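Local coordinates for protein GlcNAc Inducible Gene 2, GIG2 (Candida albicans, PDB 6AKZ) that binds an iron(III) ion and is probably an oxygenase of the cupin-related DUF1479 family, at residues Y284-E296 with D302-G314. Sequence-based numbering, arbitrary orientation.
Sequences YIMLRPFFWKDPE and DYEIDLITPKFPG
Phe290 and Asp306 bring the backbones closest, their CA atoms 4.7 Å apart, where Asp306 N donates to Phe290 O, the one backbone-to-backbone hydrogen bond between 284-296 and 302-314. With chi1 60° setting Trp292 CG between its backbone N and carbonyl carbon, Trp292 NE1 reaches Asp306 OD2 at 2.9 Å, in the indole plane; the N-H arrives 39° out of the carboxylate plane, while Thr309 OG1 donates to the syn lone pair of OD2. Asp306 OD1 accepts from Ile308 N (an Asx turn) and from Thr309 N, together an Asx motif, and Lys23 adds a salt bridge to OD2. Lys311 CD covers one indole face, 3.9 Å from the Trp292 six-membered ring centroid; its NZ runs on to Asp14 and Pro12. Elsewhere, Pro295 CD lies over the Tyr303 ring, 3.5 Å from the centroid and 15° off the normal. Tyr303 OH donates to Asp294 OD1 over a very short 2.5 Å; Arg288 NH1 and NH2 pair with Asp294 OD1 and OD2 in a two-pronged salt bridge, while NE bonds Phe327 O. Pro289 CB lies 4.1 Å from the Phe312 ring centroid, a CH-pi contact over one face. Overall, a long loop folds back on the turn of chain, 288-295, that follows helix 278-287, away from the iron site.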
# COMPACT_ATOMS: atom_id res chain seq x y z
N TYR A 284 0.56 -14.94 9.74
CA TYR A 284 1.68 -15.82 9.43
C TYR A 284 2.98 -15.05 9.34
O TYR A 284 4.00 -15.42 9.96
CB TYR A 284 1.41 -16.49 8.08
CG TYR A 284 2.48 -17.48 7.67
CD1 TYR A 284 2.48 -18.82 8.10
CD2 TYR A 284 3.50 -17.07 6.81
CE1 TYR A 284 3.49 -19.70 7.68
CE2 TYR A 284 4.49 -17.95 6.39
CZ TYR A 284 4.46 -19.25 6.80
OH TYR A 284 5.48 -20.09 6.34
N ILE A 285 2.94 -13.92 8.67
CA ILE A 285 4.12 -13.08 8.44
C ILE A 285 4.62 -12.60 9.78
O ILE A 285 5.83 -12.72 10.03
CB ILE A 285 3.86 -11.93 7.48
CG1 ILE A 285 3.73 -12.53 6.06
CG2 ILE A 285 4.95 -10.89 7.43
CD1 ILE A 285 3.01 -11.71 5.03
N MET A 286 3.74 -11.99 10.58
CA MET A 286 4.18 -11.40 11.85
C MET A 286 4.76 -12.40 12.81
O MET A 286 5.63 -12.05 13.57
CB MET A 286 3.10 -10.58 12.53
CG MET A 286 2.67 -9.36 11.70
SD MET A 286 3.97 -8.30 10.98
CE MET A 286 4.85 -7.76 12.44
N LEU A 287 4.19 -13.58 12.85
CA LEU A 287 4.71 -14.64 13.70
C LEU A 287 5.84 -15.46 13.13
O LEU A 287 6.52 -16.18 13.88
CB LEU A 287 3.59 -15.59 14.12
CG LEU A 287 2.47 -14.99 14.97
CD1 LEU A 287 1.38 -15.98 15.28
CD2 LEU A 287 2.98 -14.44 16.27
N ARG A 288 6.08 -15.38 11.83
CA ARG A 288 7.15 -16.18 11.22
C ARG A 288 8.59 -16.07 11.86
O ARG A 288 9.26 -17.10 11.95
CB ARG A 288 7.20 -16.00 9.73
CG ARG A 288 8.08 -17.01 9.00
CD ARG A 288 7.63 -18.44 9.12
NE ARG A 288 8.44 -19.29 8.20
CZ ARG A 288 8.45 -20.61 8.21
NH1 ARG A 288 7.76 -21.28 9.10
NH2 ARG A 288 9.17 -21.26 7.27
N PRO A 289 9.02 -14.87 12.31
CA PRO A 289 10.32 -14.78 13.00
C PRO A 289 10.39 -15.60 14.25
O PRO A 289 11.50 -15.99 14.62
CB PRO A 289 10.51 -13.28 13.26
CG PRO A 289 9.62 -12.61 12.24
CD PRO A 289 8.43 -13.52 12.14
N PHE A 290 9.25 -15.91 14.87
CA PHE A 290 9.18 -16.72 16.05
C PHE A 290 8.99 -18.22 15.74
O PHE A 290 9.18 -19.07 16.66
CB PHE A 290 8.02 -16.28 16.93
CG PHE A 290 8.10 -14.82 17.33
CD1 PHE A 290 7.55 -13.81 16.51
CD2 PHE A 290 8.74 -14.45 18.46
CE1 PHE A 290 7.67 -12.49 16.86
CE2 PHE A 290 8.84 -13.11 18.82
CZ PHE A 290 8.28 -12.13 18.03
N PHE A 291 8.53 -18.54 14.52
CA PHE A 291 8.24 -19.93 14.15
C PHE A 291 8.79 -20.24 12.80
O PHE A 291 8.06 -20.71 11.92
CB PHE A 291 6.73 -20.16 14.19
CG PHE A 291 6.11 -19.96 15.54
CD1 PHE A 291 6.23 -20.93 16.55
CD2 PHE A 291 5.42 -18.82 15.83
CE1 PHE A 291 5.64 -20.76 17.79
CE2 PHE A 291 4.81 -18.64 17.07
CZ PHE A 291 4.94 -19.61 18.07
N TRP A 292 10.08 -19.91 12.61
CA TRP A 292 10.73 -19.94 11.32
C TRP A 292 11.25 -21.33 11.05
O TRP A 292 11.54 -21.61 9.90
CB TRP A 292 11.92 -18.94 11.20
CG TRP A 292 13.02 -19.18 12.19
CD1 TRP A 292 13.13 -18.66 13.44
CD2 TRP A 292 14.18 -20.04 12.01
NE1 TRP A 292 14.25 -19.15 14.08
CE2 TRP A 292 14.92 -20.00 13.22
CE3 TRP A 292 14.64 -20.85 10.96
CZ2 TRP A 292 16.11 -20.70 13.39
CZ3 TRP A 292 15.81 -21.56 11.13
CH2 TRP A 292 16.54 -21.48 12.35
N LYS A 293 11.41 -22.15 12.09
CA LYS A 293 11.92 -23.54 11.92
C LYS A 293 10.81 -24.54 11.74
O LYS A 293 10.05 -24.82 12.65
CB LYS A 293 12.77 -23.91 13.12
CG LYS A 293 13.55 -25.19 12.94
CD LYS A 293 15.05 -24.95 12.82
CE LYS A 293 15.78 -26.15 12.22
NZ LYS A 293 15.64 -27.43 12.98
N ASP A 294 10.64 -25.07 10.52
CA ASP A 294 9.58 -26.05 10.28
C ASP A 294 10.09 -27.41 10.75
O ASP A 294 11.24 -27.72 10.50
CB ASP A 294 9.25 -26.09 8.79
CG ASP A 294 8.79 -24.73 8.29
OD1 ASP A 294 7.85 -24.20 8.94
OD2 ASP A 294 9.48 -24.16 7.44
N PRO A 295 9.27 -28.17 11.45
CA PRO A 295 9.79 -29.43 11.98
C PRO A 295 9.91 -30.52 10.95
O PRO A 295 9.04 -30.70 10.08
CB PRO A 295 8.72 -29.85 12.98
CG PRO A 295 7.48 -29.15 12.61
CD PRO A 295 7.92 -27.87 11.98
N GLU A 296 10.93 -31.35 11.13
CA GLU A 296 11.14 -32.55 10.29
C GLU A 296 9.96 -33.51 10.26
O GLU A 296 9.68 -34.10 9.24
CB GLU A 296 12.40 -33.29 10.71
CG GLU A 296 13.64 -32.42 10.65
CD GLU A 296 14.84 -33.12 10.05
OE1 GLU A 296 15.05 -34.32 10.37
OE2 GLU A 296 15.56 -32.49 9.25
N ASP A 302 4.43 -30.02 16.50
CA ASP A 302 5.83 -29.97 16.89
C ASP A 302 6.54 -28.62 16.72
O ASP A 302 7.73 -28.53 17.03
CB ASP A 302 6.65 -31.01 16.08
CG ASP A 302 6.31 -32.47 16.44
OD1 ASP A 302 5.79 -32.75 17.53
OD2 ASP A 302 6.55 -33.34 15.59
N TYR A 303 5.90 -27.58 16.17
CA TYR A 303 6.48 -26.21 16.24
C TYR A 303 6.71 -25.76 17.68
O TYR A 303 5.88 -26.01 18.53
CB TYR A 303 5.54 -25.15 15.57
CG TYR A 303 5.65 -25.14 14.09
CD1 TYR A 303 6.60 -24.38 13.45
CD2 TYR A 303 4.81 -25.94 13.33
CE1 TYR A 303 6.71 -24.40 12.08
CE2 TYR A 303 4.89 -25.97 11.95
CZ TYR A 303 5.80 -25.20 11.33
OH TYR A 303 5.87 -25.28 9.94
N GLU A 304 7.80 -25.04 17.91
CA GLU A 304 8.08 -24.41 19.19
C GLU A 304 8.64 -23.03 18.95
O GLU A 304 9.45 -22.83 18.08
CB GLU A 304 9.11 -25.22 19.99
CG GLU A 304 8.54 -26.55 20.45
CD GLU A 304 9.54 -27.39 21.22
OE1 GLU A 304 10.40 -27.98 20.55
OE2 GLU A 304 9.46 -27.44 22.47
N ILE A 305 8.28 -22.11 19.82
CA ILE A 305 8.62 -20.72 19.66
C ILE A 305 10.09 -20.48 19.79
O ILE A 305 10.76 -21.19 20.54
CB ILE A 305 7.81 -19.85 20.66
CG1 ILE A 305 7.85 -18.39 20.23
CG2 ILE A 305 8.36 -20.02 22.08
CD1 ILE A 305 6.73 -17.58 20.83
N ASP A 306 10.61 -19.56 19.00
CA ASP A 306 11.97 -19.11 19.05
C ASP A 306 11.96 -17.63 19.50
O ASP A 306 11.72 -16.72 18.67
CB ASP A 306 12.67 -19.18 17.67
CG ASP A 306 13.99 -18.37 17.62
OD1 ASP A 306 14.67 -18.30 18.67
OD2 ASP A 306 14.34 -17.76 16.58
N LEU A 307 12.28 -17.40 20.78
CA LEU A 307 12.34 -16.05 21.29
C LEU A 307 13.72 -15.50 21.40
O LEU A 307 13.90 -14.41 21.91
CB LEU A 307 11.62 -16.00 22.62
CG LEU A 307 10.10 -16.15 22.48
CD1 LEU A 307 9.53 -16.59 23.81
CD2 LEU A 307 9.34 -14.90 22.02
N ILE A 308 14.70 -16.20 20.82
CA ILE A 308 16.11 -15.87 21.05
C ILE A 308 16.85 -15.42 19.81
O ILE A 308 17.45 -14.36 19.86
CB ILE A 308 16.91 -17.05 21.71
CG1 ILE A 308 16.17 -17.64 22.93
CG2 ILE A 308 18.30 -16.60 22.09
CD1 ILE A 308 15.76 -16.64 24.00
N THR A 309 16.86 -16.18 18.71
CA THR A 309 17.76 -15.77 17.57
C THR A 309 17.24 -14.47 16.96
O THR A 309 16.03 -14.35 16.82
CB THR A 309 17.78 -16.78 16.40
OG1 THR A 309 16.56 -16.62 15.63
CG2 THR A 309 17.91 -18.24 16.91
N PRO A 310 18.12 -13.56 16.52
CA PRO A 310 17.68 -12.34 15.86
C PRO A 310 17.33 -12.59 14.37
O PRO A 310 17.81 -11.89 13.50
CB PRO A 310 18.91 -11.46 15.99
CG PRO A 310 20.02 -12.43 15.77
CD PRO A 310 19.59 -13.67 16.50
N LYS A 311 16.51 -13.58 14.09
CA LYS A 311 16.15 -13.91 12.70
C LYS A 311 14.80 -13.24 12.42
O LYS A 311 13.83 -13.48 13.12
CB LYS A 311 16.05 -15.43 12.48
CG LYS A 311 17.47 -16.06 12.50
CD LYS A 311 17.42 -17.52 12.18
CE LYS A 311 18.74 -18.19 12.51
NZ LYS A 311 19.89 -17.59 11.79
N PHE A 312 14.81 -12.38 11.41
CA PHE A 312 13.61 -11.75 10.85
C PHE A 312 13.65 -12.03 9.35
O PHE A 312 14.22 -11.26 8.55
CB PHE A 312 13.60 -10.27 11.21
CG PHE A 312 13.14 -10.03 12.59
CD1 PHE A 312 14.04 -10.10 13.68
CD2 PHE A 312 11.80 -9.84 12.85
CE1 PHE A 312 13.58 -9.96 14.98
CE2 PHE A 312 11.35 -9.68 14.17
CZ PHE A 312 12.24 -9.75 15.24
N PRO A 313 13.18 -13.22 8.98
CA PRO A 313 13.39 -13.66 7.61
C PRO A 313 12.77 -12.76 6.54
O PRO A 313 11.67 -12.20 6.76
CB PRO A 313 12.77 -15.04 7.59
CG PRO A 313 12.48 -15.43 8.99
CD PRO A 313 12.42 -14.18 9.80
N GLY A 314 13.50 -12.57 5.44
CA GLY A 314 13.05 -11.72 4.33
C GLY A 314 13.25 -10.22 4.54
O GLY A 314 12.87 -9.43 3.67